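PDB 5UJU: NAD-dependent aldehyde dehydrogenase from Burkholderia multivorans, which probably oxidises aldehydes to carboxylic acids with NAD+ as the electron acceptor. Local coordinates for residues A480-L486 / A536-A540; M9-L13 / P116-I120; K238-I244 / A272-D277. All coordinates share one frame; numbering follows the deposited sequence.

Interaction 1: A480-L486 / A536-A540; sequences AAEHGAL and ANPAA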
ATOM      1  N   ALA A 480       1.136  -0.663  23.879  1.00 34.69           N
ATOM      2  CA  ALA A 480       0.504  -0.376  22.594  1.00 31.25           C
ATOM      3  C   ALA A 480       1.386  -0.825  21.432  1.00 34.86           C
ATOM      4  O   ALA A 480       0.891  -1.399  20.456  1.00 32.29           O
ATOM      5  CB  ALA A 480       0.186   1.113  22.473  1.00 28.61           C
ATOM      6  N   ALA A 481       2.691  -0.559  21.513  1.00 31.97           N
ATOM      7  CA  ALA A 481       3.586  -0.931  20.423  1.00 34.34           C
ATOM      8  C   ALA A 481       3.754  -2.443  20.329  1.00 37.53           C
ATOM      9  O   ALA A 481       3.832  -2.999  19.229  1.00 35.66           O
ATOM     10  CB  ALA A 481       4.943  -0.256  20.604  1.00 33.14           C
ATOM     11  N   GLU A 482       3.826  -3.123  21.470  1.00 31.42           N
ATOM     12  CA  GLU A 482       4.062  -4.559  21.452  1.00 36.39           C
ATOM     13  C   GLU A 482       2.773  -5.341  21.236  1.00 33.46           C
ATOM     14  O   GLU A 482       2.732  -6.269  20.424  1.00 36.67           O
ATOM     15  CB  GLU A 482       4.735  -5.000  22.755  1.00 41.88           C
ATOM     16  CG  GLU A 482       4.920  -6.512  22.864  1.00 60.99           C
ATOM     17  CD  GLU A 482       5.616  -6.936  24.152  1.00 75.92           C
ATOM     18  OE1 GLU A 482       6.196  -6.064  24.840  1.00 79.47           O
ATOM     19  OE2 GLU A 482       5.563  -8.141  24.484  1.00 80.31           O
ATOM     20  N   HIS A 483       1.700  -4.969  21.919  1.00 32.09           N
ATOM     21  CA  HIS A 483       0.488  -5.767  21.847  1.00 37.24           C
ATOM     22  C   HIS A 483      -0.597  -5.158  20.965  1.00 39.97           C
ATOM     23  O   HIS A 483      -1.617  -5.818  20.723  1.00 34.54           O
ATOM     24  CB  HIS A 483      -0.048  -6.006  23.262  1.00 34.60           C
ATOM     25  CG  HIS A 483       0.921  -6.724  24.149  1.00 39.41           C
ATOM     26  ND1 HIS A 483       1.133  -8.084  24.071  1.00 41.28           N
ATOM     27  CD2 HIS A 483       1.757  -6.268  25.114  1.00 41.82           C
ATOM     28  CE1 HIS A 483       2.049  -8.437  24.957  1.00 46.23           C
ATOM     29  NE2 HIS A 483       2.444  -7.354  25.603  1.00 42.42           N
ATOM     30  N   GLY A 484      -0.398  -3.943  20.460  1.00 30.61           N
ATOM     31  CA  GLY A 484      -1.406  -3.289  19.651  1.00 32.29           C
ATOM     32  C   GLY A 484      -2.358  -2.463  20.498  1.00 36.75           C
ATOM     33  O   GLY A 484      -2.502  -2.663  21.708  1.00 30.69           O
ATOM     34  N   ALA A 485      -2.987  -1.480  19.849  1.00 28.91           N
ATOM     35  CA  ALA A 485      -3.972  -0.654  20.539  1.00 29.84           C
ATOM     36  C   ALA A 485      -4.680   0.221  19.525  1.00 31.82           C
ATOM     37  O   ALA A 485      -4.051   0.716  18.587  1.00 35.86           O
ATOM     38  CB  ALA A 485      -3.333   0.234  21.622  1.00 24.07           C
ATOM     39  N   LEU A 486      -5.972   0.453  19.754  1.00 25.36           N
ATOM     40  CA  LEU A 486      -6.742   1.401  18.959  1.00 26.90           C
ATOM     41  C   LEU A 486      -6.898   2.760  19.620  1.00 28.10           C
ATOM     42  O   LEU A 486      -6.965   3.762  18.910  1.00 34.97           O
ATOM     43  CB  LEU A 486      -8.133   0.838  18.657  1.00 29.91           C
ATOM     44  CG  LEU A 486      -8.209  -0.304  17.647  1.00 35.88           C
ATOM     45  CD1 LEU A 486      -9.669  -0.613  17.365  1.00 35.26           C
ATOM     46  CD2 LEU A 486      -7.456   0.019  16.341  1.00 32.08           C
ATOM     47  N   ALA A 536       0.200   1.227  12.444  1.00 44.57           N
ATOM     48  CA  ALA A 536       1.580   1.186  12.926  1.00 41.47           C
ATOM     49  C   ALA A 536       1.832   0.169  14.034  1.00 43.80           C
ATOM     50  O   ALA A 536       2.997  -0.151  14.297  1.00 48.38           O
ATOM     51  CB  ALA A 536       2.018   2.568  13.443  1.00 35.78           C
ATOM     52  N   ASN A 537       0.803  -0.340  14.702  1.00 35.88           N
ATOM     53  CA  ASN A 537       0.987  -1.266  15.806  1.00 34.28           C
ATOM     54  C   ASN A 537       0.168  -2.521  15.544  1.00 41.52           C
ATOM     55  O   ASN A 537      -0.621  -2.573  14.593  1.00 33.99           O
ATOM     56  CB  ASN A 537       0.660  -0.585  17.163  1.00 33.68           C
ATOM     57  CG  ASN A 537      -0.834  -0.345  17.411  1.00 37.34           C
ATOM     58  OD1 ASN A 537      -1.690  -1.177  17.108  1.00 39.62           O
ATOM     59  ND2 ASN A 537      -1.139   0.807  17.999  1.00 32.85           N
ATOM     60  N   PRO A 538       0.384  -3.595  16.337  1.00 40.20           N
ATOM     61  CA  PRO A 538      -0.223  -4.895  16.002  1.00 37.82           C
ATOM     62  C   PRO A 538      -1.746  -4.979  16.033  1.00 38.77           C
ATOM     63  O   PRO A 538      -2.275  -6.052  15.742  1.00 42.62           O
ATOM     64  CB  PRO A 538       0.382  -5.831  17.053  1.00 36.58           C
ATOM     65  CG  PRO A 538       1.712  -5.239  17.312  1.00 43.30           C
ATOM     66  CD  PRO A 538       1.493  -3.756  17.293  1.00 37.26           C
ATOM     67  N   ALA A 539      -2.470  -3.908  16.373  1.00 33.05           N
ATOM     68  CA  ALA A 539      -3.932  -4.003  16.370  1.00 35.15           C
ATOM     69  C   ALA A 539      -4.540  -3.898  14.968  1.00 28.13           C
ATOM     70  O   ALA A 539      -5.712  -4.253  14.784  1.00 32.48           O
ATOM     71  CB  ALA A 539      -4.537  -2.928  17.273  1.00 35.01           C
ATOM     72  N   ALA A 540      -3.782  -3.421  13.985  1.00 29.46           N
ATOM     73  CA  ALA A 540      -4.291  -3.244  12.627  1.00 27.76           C
ATOM     74  C   ALA A 540      -3.129  -2.882  11.727  1.00 32.95           C
ATOM     75  O   ALA A 540      -2.246  -2.127  12.140  1.00 32.81           O
ATOM     76  CB  ALA A 540      -5.361  -2.141  12.562  1.00 30.81           C
TER
HETATM   77  O   HOH W   1       4.511  -1.221  17.112  1.00 39.44           O

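Interaction 2: M9-L13 / P116-I120; sequences MTHAL and PSAWI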
ATOM      1  N   MET A   9     -17.155   8.235 -20.925  1.00 66.54           N
ATOM      2  CA  MET A   9     -18.286   9.081 -20.548  1.00 68.08           C
ATOM      3  C   MET A   9     -18.615   8.971 -19.048  1.00 61.02           C
ATOM      4  O   MET A   9     -18.384   7.927 -18.435  1.00 63.47           O
ATOM      5  CB  MET A   9     -19.508   8.689 -21.374  1.00 72.41           C
ATOM      6  CG  MET A   9     -19.851   7.205 -21.257  1.00 75.21           C
ATOM      7  SD  MET A   9     -21.235   6.626 -22.270  1.00 78.80           S
ATOM      8  CE  MET A   9     -21.325   4.909 -21.730  1.00 68.73           C
ATOM      9  N   THR A  10     -19.191  10.032 -18.474  1.00 52.44           N
ATOM     10  CA  THR A  10     -19.502  10.061 -17.047  1.00 46.53           C
ATOM     11  C   THR A  10     -20.773   9.268 -16.776  1.00 44.98           C
ATOM     12  O   THR A  10     -21.803   9.493 -17.422  1.00 43.85           O
ATOM     13  CB  THR A  10     -19.669  11.496 -16.543  1.00 52.45           C
ATOM     14  OG1 THR A  10     -18.481  12.254 -16.816  1.00 54.59           O
ATOM     15  CG2 THR A  10     -19.933  11.503 -15.035  1.00 44.55           C
ATOM     16  N   HIS A  11     -20.698   8.325 -15.839  1.00 35.59           N
ATOM     17  CA  HIS A  11     -21.878   7.536 -15.518  1.00 38.92           C
ATOM     18  C   HIS A  11     -22.953   8.421 -14.902  1.00 39.08           C
ATOM     19  O   HIS A  11     -22.652   9.362 -14.163  1.00 38.15           O
ATOM     20  CB  HIS A  11     -21.528   6.389 -14.572  1.00 40.65           C
ATOM     21  CG  HIS A  11     -22.584   5.336 -14.524  1.00 39.62           C
ATOM     22  ND1 HIS A  11     -23.737   5.473 -13.779  1.00 38.55           N
ATOM     23  CD2 HIS A  11     -22.699   4.162 -15.188  1.00 35.60           C
ATOM     24  CE1 HIS A  11     -24.501   4.408 -13.961  1.00 40.42           C
ATOM     25  NE2 HIS A  11     -23.896   3.598 -14.812  1.00 35.50           N
ATOM     26  N   ALA A  12     -24.221   8.114 -15.209  1.00 38.69           N
ATOM     27  CA  ALA A  12     -25.320   8.940 -14.705  1.00 39.78           C
ATOM     28  C   ALA A  12     -25.346   8.967 -13.177  1.00 39.39           C
ATOM     29  O   ALA A  12     -25.661   9.998 -12.571  1.00 34.61           O
ATOM     30  CB  ALA A  12     -26.658   8.437 -15.259  1.00 38.98           C
ATOM     31  N   LEU A  13     -25.007   7.847 -12.532  1.00 34.89           N
ATOM     32  CA  LEU A  13     -25.014   7.821 -11.071  1.00 34.81           C
ATOM     33  C   LEU A  13     -23.877   8.651 -10.483  1.00 36.06           C
ATOM     34  O   LEU A  13     -23.987   9.126  -9.348  1.00 34.07           O
ATOM     35  CB  LEU A  13     -24.941   6.380 -10.557  1.00 30.77           C
ATOM     36  CG  LEU A  13     -26.185   5.541 -10.860  1.00 34.67           C
ATOM     37  CD1 LEU A  13     -26.038   4.123 -10.348  1.00 30.28           C
ATOM     38  CD2 LEU A  13     -27.412   6.215 -10.259  1.00 33.74           C
ATOM     39  N   PRO A 116     -13.959   4.333 -13.727  1.00 30.77           N
ATOM     40  CA  PRO A 116     -14.140   4.934 -12.389  1.00 26.35           C
ATOM     41  C   PRO A 116     -15.478   5.630 -12.160  1.00 29.39           C
ATOM     42  O   PRO A 116     -16.016   5.542 -11.048  1.00 26.66           O
ATOM     43  CB  PRO A 116     -12.969   5.928 -12.305  1.00 27.44           C
ATOM     44  CG  PRO A 116     -11.922   5.347 -13.195  1.00 30.72           C
ATOM     45  CD  PRO A 116     -12.679   4.710 -14.348  1.00 29.37           C
ATOM     46  N   SER A 117     -16.037   6.337 -13.153  1.00 27.08           N
ATOM     47  CA  SER A 117     -17.272   7.062 -12.860  1.00 26.77           C
ATOM     48  C   SER A 117     -18.409   6.098 -12.552  1.00 29.03           C
ATOM     49  O   SER A 117     -19.278   6.407 -11.731  1.00 31.99           O
ATOM     50  CB  SER A 117     -17.651   8.009 -14.003  1.00 26.20           C
ATOM     51  OG  SER A 117     -18.133   7.283 -15.127  1.00 34.22           O
ATOM     52  N   ALA A 118     -18.397   4.913 -13.162  1.00 33.04           N
ATOM     53  CA  ALA A 118     -19.378   3.891 -12.807  1.00 27.98           C
ATOM     54  C   ALA A 118     -19.103   3.301 -11.426  1.00 30.07           C
ATOM     55  O   ALA A 118     -20.036   3.074 -10.643  1.00 28.27           O
ATOM     56  CB  ALA A 118     -19.358   2.781 -13.843  1.00 24.14           C
ATOM     57  N   TRP A 119     -17.839   3.011 -11.119  1.00 27.32           N
ATOM     58  CA  TRP A 119     -17.538   2.414  -9.814  1.00 25.53           C
ATOM     59  C   TRP A 119     -17.958   3.344  -8.691  1.00 25.22           C
ATOM     60  O   TRP A 119     -18.597   2.915  -7.719  1.00 25.48           O
ATOM     61  CB  TRP A 119     -16.053   2.076  -9.687  1.00 21.49           C
ATOM     62  CG  TRP A 119     -15.486   1.350 -10.844  1.00 24.14           C
ATOM     63  CD1 TRP A 119     -16.150   0.533 -11.727  1.00 26.62           C
ATOM     64  CD2 TRP A 119     -14.129   1.398 -11.282  1.00 29.72           C
ATOM     65  NE1 TRP A 119     -15.276   0.058 -12.680  1.00 27.78           N
ATOM     66  CE2 TRP A 119     -14.029   0.582 -12.431  1.00 28.56           C
ATOM     67  CE3 TRP A 119     -12.979   2.045 -10.806  1.00 27.91           C
ATOM     68  CZ2 TRP A 119     -12.829   0.410 -13.117  1.00 27.40           C
ATOM     69  CZ3 TRP A 119     -11.782   1.865 -11.489  1.00 25.94           C
ATOM     70  CH2 TRP A 119     -11.718   1.053 -12.625  1.00 27.35           C
ATOM     71  N   ILE A 120     -17.629   4.630  -8.825  1.00 27.22           N
ATOM     72  CA  ILE A 120     -17.971   5.611  -7.794  1.00 27.63           C
ATOM     73  C   ILE A 120     -19.475   5.865  -7.783  1.00 30.36           C
ATOM     74  O   ILE A 120     -20.115   5.878  -6.726  1.00 28.25           O
ATOM     75  CB  ILE A 120     -17.179   6.919  -8.017  1.00 27.71           C
ATOM     76  CG1 ILE A 120     -15.652   6.672  -8.057  1.00 23.89           C
ATOM     77  CG2 ILE A 120     -17.548   7.973  -6.970  1.00 30.18           C
ATOM     78  CD1 ILE A 120     -15.059   6.136  -6.797  1.00 33.79           C
TER

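Interaction 3: K238-I244 / A272-D277; sequences KPHPGAI and ATEPND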
ATOM      1  N   LYS A 238     -18.115 -12.388   3.106  1.00 23.49           N
ATOM      2  CA  LYS A 238     -18.205 -13.540   3.999  1.00 25.98           C
ATOM      3  C   LYS A 238     -18.418 -13.036   5.418  1.00 28.20           C
ATOM      4  O   LYS A 238     -17.441 -12.762   6.132  1.00 23.21           O
ATOM      5  CB  LYS A 238     -16.928 -14.386   3.916  1.00 25.58           C
ATOM      6  CG  LYS A 238     -17.106 -15.860   4.301  1.00 22.99           C
ATOM      7  CD  LYS A 238     -17.463 -16.092   5.764  1.00 21.60           C
ATOM      8  CE  LYS A 238     -16.310 -15.693   6.698  1.00 24.07           C
ATOM      9  NZ  LYS A 238     -16.715 -15.945   8.121  1.00 28.07           N
ATOM     10  N   PRO A 239     -19.655 -12.888   5.883  1.00 27.16           N
ATOM     11  CA  PRO A 239     -19.856 -12.342   7.230  1.00 24.43           C
ATOM     12  C   PRO A 239     -19.450 -13.336   8.307  1.00 25.51           C
ATOM     13  O   PRO A 239     -19.324 -14.542   8.089  1.00 24.97           O
ATOM     14  CB  PRO A 239     -21.365 -12.047   7.300  1.00 18.54           C
ATOM     15  CG  PRO A 239     -21.877 -12.179   5.859  1.00 26.58           C
ATOM     16  CD  PRO A 239     -20.924 -13.103   5.163  1.00 27.55           C
ATOM     17  N   HIS A 240     -19.253 -12.809   9.501  1.00 27.25           N
ATOM     18  CA  HIS A 240     -19.152 -13.691  10.648  1.00 23.18           C
ATOM     19  C   HIS A 240     -20.446 -14.498  10.776  1.00 21.70           C
ATOM     20  O   HIS A 240     -21.539 -13.939  10.618  1.00 27.29           O
ATOM     21  CB  HIS A 240     -18.890 -12.881  11.917  1.00 29.22           C
ATOM     22  CG  HIS A 240     -18.609 -13.733  13.112  1.00 33.61           C
ATOM     23  ND1 HIS A 240     -19.605 -14.406  13.784  1.00 32.99           N
ATOM     24  CD2 HIS A 240     -17.451 -14.034  13.749  1.00 35.95           C
ATOM     25  CE1 HIS A 240     -19.074 -15.076  14.793  1.00 37.88           C
ATOM     26  NE2 HIS A 240     -17.769 -14.868  14.793  1.00 32.84           N
ATOM     27  N   PRO A 241     -20.368 -15.806  11.054  1.00 24.88           N
ATOM     28  CA  PRO A 241     -21.596 -16.626  11.097  1.00 27.48           C
ATOM     29  C   PRO A 241     -22.606 -16.182  12.154  1.00 29.77           C
ATOM     30  O   PRO A 241     -23.769 -16.612  12.106  1.00 26.46           O
ATOM     31  CB  PRO A 241     -21.077 -18.042  11.404  1.00 27.62           C
ATOM     32  CG  PRO A 241     -19.614 -17.983  11.274  1.00 32.69           C
ATOM     33  CD  PRO A 241     -19.169 -16.577  11.421  1.00 31.14           C
ATOM     34  N   GLY A 242     -22.202 -15.357  13.116  1.00 29.59           N
ATOM     35  CA  GLY A 242     -23.136 -14.815  14.087  1.00 27.92           C
ATOM     36  C   GLY A 242     -23.789 -13.499  13.701  1.00 29.58           C
ATOM     37  O   GLY A 242     -24.678 -13.029  14.419  1.00 30.08           O
ATOM     38  N   ALA A 243     -23.383 -12.890  12.578  1.00 24.92           N
ATOM     39  CA  ALA A 243     -23.924 -11.590  12.162  1.00 23.94           C
ATOM     40  C   ALA A 243     -23.961 -11.537  10.636  1.00 28.28           C
ATOM     41  O   ALA A 243     -23.245 -10.758  10.010  1.00 28.23           O
ATOM     42  CB  ALA A 243     -23.105 -10.418  12.705  1.00 22.72           C
ATOM     43  N   ILE A 244     -24.806 -12.371  10.033  1.00 29.98           N
ATOM     44  CA  ILE A 244     -24.934 -12.409   8.572  1.00 25.59           C
ATOM     45  C   ILE A 244     -25.943 -11.387   8.068  1.00 24.12           C
ATOM     46  O   ILE A 244     -25.674 -10.656   7.116  1.00 27.54           O
ATOM     47  CB  ILE A 244     -25.319 -13.826   8.105  1.00 27.64           C
ATOM     48  CG1 ILE A 244     -24.257 -14.844   8.522  1.00 25.48           C
ATOM     49  CG2 ILE A 244     -25.539 -13.843   6.571  1.00 21.11           C
ATOM     50  CD1 ILE A 244     -24.779 -16.288   8.499  1.00 25.82           C
ATOM     51  N   ALA A 272     -22.571 -16.999   2.941  1.00 23.82           N
ATOM     52  CA  ALA A 272     -23.011 -17.290   4.297  1.00 26.42           C
ATOM     53  C   ALA A 272     -22.478 -18.649   4.712  1.00 30.24           C
ATOM     54  O   ALA A 272     -22.359 -19.557   3.884  1.00 27.05           O
ATOM     55  CB  ALA A 272     -24.532 -17.275   4.390  1.00 28.17           C
ATOM     56  N   THR A 273     -22.136 -18.784   5.995  1.00 24.91           N
ATOM     57  CA  THR A 273     -21.551 -20.018   6.494  1.00 27.43           C
ATOM     58  C   THR A 273     -22.148 -20.376   7.851  1.00 30.48           C
ATOM     59  O   THR A 273     -22.797 -19.561   8.520  1.00 30.55           O
ATOM     60  CB  THR A 273     -20.019 -19.909   6.617  1.00 29.01           C
ATOM     61  OG1 THR A 273     -19.684 -18.868   7.547  1.00 31.71           O
ATOM     62  CG2 THR A 273     -19.395 -19.567   5.283  1.00 24.97           C
ATOM     63  N   GLU A 274     -21.863 -21.602   8.274  1.00 37.29           N
ATOM     64  CA  GLU A 274     -22.138 -22.083   9.612  1.00 35.60           C
ATOM     65  C   GLU A 274     -20.873 -21.929  10.437  1.00 31.99           C
ATOM     66  O   GLU A 274     -19.776 -21.806   9.885  1.00 34.62           O
ATOM     67  CB  GLU A 274     -22.526 -23.569   9.585  1.00 42.85           C
ATOM     68  CG  GLU A 274     -23.807 -23.945   8.851  1.00 52.53           C
ATOM     69  CD  GLU A 274     -25.080 -23.752   9.651  1.00 51.33           C
ATOM     70  OE1 GLU A 274     -25.064 -23.972  10.875  1.00 56.55           O
ATOM     71  OE2 GLU A 274     -26.109 -23.401   9.043  1.00 49.65           O
ATOM     72  N   PRO A 275     -20.981 -21.924  11.765  1.00 37.71           N
ATOM     73  CA  PRO A 275     -19.794 -21.754  12.606  1.00 35.96           C
ATOM     74  C   PRO A 275     -18.778 -22.873  12.422  1.00 42.21           C
ATOM     75  O   PRO A 275     -19.103 -23.988  11.996  1.00 35.26           O
ATOM     76  CB  PRO A 275     -20.366 -21.760  14.030  1.00 44.49           C
ATOM     77  CG  PRO A 275     -21.760 -21.279  13.856  1.00 44.23           C
ATOM     78  CD  PRO A 275     -22.216 -21.898  12.564  1.00 42.45           C
ATOM     79  N   ASN A 276     -17.535 -22.556  12.809  1.00 45.11           N
ATOM     80  CA  ASN A 276     -16.355 -23.389  12.576  1.00 44.17           C
ATOM     81  C   ASN A 276     -16.009 -23.421  11.088  1.00 36.20           C
ATOM     82  O   ASN A 276     -15.623 -24.459  10.550  1.00 35.01           O
ATOM     83  CB  ASN A 276     -16.521 -24.813  13.130  1.00 57.58           C
ATOM     84  CG  ASN A 276     -17.060 -24.841  14.570  1.00 67.06           C
ATOM     85  OD1 ASN A 276     -16.873 -23.897  15.333  1.00 70.00           O
ATOM     86  ND2 ASN A 276     -17.725 -25.936  14.938  1.00 67.04           N
ATOM     87  N   ASP A 277     -16.147 -22.273  10.421  1.00 33.73           N
ATOM     88  CA  ASP A 277     -15.825 -22.151   9.004  1.00 34.72           C
ATOM     89  C   ASP A 277     -14.352 -21.822   8.757  1.00 34.19           C
ATOM     90  O   ASP A 277     -14.005 -21.395   7.650  1.00 35.59           O
ATOM     91  CB  ASP A 277     -16.731 -21.099   8.346  1.00 30.16           C
ATOM     92  CG  ASP A 277     -16.445 -19.665   8.828  1.00 35.69           C
ATOM     93  OD1 ASP A 277     -15.586 -19.465   9.712  1.00 33.26           O
ATOM     94  OD2 ASP A 277     -17.126 -18.732   8.353  1.00 31.82           O
TER
HETATM   95  O   HOH W   2     -21.158 -16.429   7.538  1.00 30.48           O
HETATM   96  O   HOH W   3     -24.426 -19.051  10.800  1.00 30.96           O

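Interaction 1: A480-L486 / A536-A540
Pro538, Asn537 and Ala539 form the face that receives the C-terminal end of helix 469-483 and the chain just beyond it, where the helix connects into strand 487-491. The pyrrolidine ring of Pro538 packs against the last turn, its CD 3.1 Å from Ala481 O and its CG 3.4 Å from Glu482 O, so that ring carbons meet the carbonyl oxygens at the helix end. Asn537 reaches Ala485. Its CG sits between its own backbone N and carbonyl carbon (chi1 73°), which sets the amide alongside the backbone of Ala485, within reach of both its N and its O. There ND2 gives a bond of 3.0 Å to Ala485 O, on a lone pair and within the amide plane, while Ala485 N donates to OD1 over 3.0 Å from well above the carbonyl plane. OD1 also accepts from Ala539 N at 2.9 Å, in the carbonyl plane, closing an Asx turn at the start of the type I turn 537-540. Gly484, with positive phi just after the helix, passes with its CA 3.5 Å from Ala539 N; Ala539 CB in turn packs 3.3 Å from Ala485 N. Because ND2 has a further acceptor in Gly508 O, two bonds grip each polar atom of this buried amide. Its rotation is thereby fixed, and it links the helix exit to Gly508 at the end of helix 495-508, while the Asx bond holds its own turn.

Interaction 2: M9-L13 / P116-I120
The imidazole of His11 meets Ala118 obliquely: CD2 lies 3.9 Å from Ala118 CB, and CG is at the same distance from Ala118 CA. Leu13 CA stands at the edge of the ring, in its plane. Nearly in that plane too, 14° out of it, Leu13 N donates to His11 ND1 over 3.0 Å, a side-chain capping bond at the N-cap of helix 12-16 that limits the rotation of the ring lying beside helix 97-132. CG anti to the backbone N (chi1 -163°) puts the ring beside Ala118, with ND1 within reach of the amide two residues on. The other flat group, the indole of Trp119, takes no part in the contact and carries Pro116 N over the centre of one face, 3.7 Å above the plane.

Ser117 supplies a hydrogen bond across the contact. Its OG accepts from His11 N at 2.9 Å, with an N-H...O angle of 153°. His11 CB rests 3.6 Å from Ser117 O, and the Ser117 hydroxymethyl group also touches the Thr10 backbone, with Thr10 CG2 4.3 Å from Ser117 CB. One serine and one alanine of the long helix thus receive the chain just before helix 12-16 starts.

This is a small contact at the protein surface. Beyond it, Phe14 of helix 12-16 covers Ser117 and Ile120, and Leu13 reaches Val122 and Glu125 farther along helix 97-132. That helix also packs through Ile120 on Val168 and Trp172 of helix 158-175, and through Trp119 on Ile202 and Pro204 of strand 191-211.

Interaction 3: K238-I244 / A272-D277
Two bends in the Lys238 chain, at chi2 (-66°) and chi3 (-67°), fold it back toward Asp277; NZ and the carboxylate come from opposite directions and form a salt bridge, NZ 2.8 Å from OD2. With chi1 at 68°, the carboxylate of Asp277 is tucked over its own backbone and turned into the contact. OD2 takes the lysine on its syn side and the hydroxyl of Thr273, which donates over 2.7 Å, on its anti side. NZ has a second acceptor, Pro239 O, at 3.0 Å and from above the carbonyl plane. The two segments are the loops that follow the neighbouring parallel strands 234-238 and 268-270, each leading into a helix, as in the Rossmann-like dinucleotide-binding half of aldehyde dehydrogenases. Pro241, at the second position of the type I turn 240-243, packs against Thr273 and Asp277: its CG lies 3.8 Å from Thr273 OG1, and its CB 4.1 Å from Pro275 CG. Two waters bridge the loops, one donating to Pro239 O and Thr273 OG1, the other to Pro241 O and Thr273 O. Farther along, Ile244 CG2 packs 4.2 Å from Ala272 CB, and Tyr92 of strand 92-93 touches both residues.

In the fold
Along the chain the contacts come in series: interaction 2 closes first, then interaction 3, then interaction 1. None touches another. The centres of interactions 1 and 3 lie about 26 Å apart. Between the centres of interactions 2 and 3 the distance is about 33 Å. The centres of interactions 1 and 2 are about 38 Å apart. Interactions 2 and 3 border the same mixed sheet, whose strand 191-211 packs on helix 97-132 and pairs with strand 234-238. Interaction 1 borders the other sheet, where 480-486 leads into strand 487-491, and the side chain of Leu486 is about 11 Å from the bound sodium ion. The three contacts thus join separate parts of the subunit.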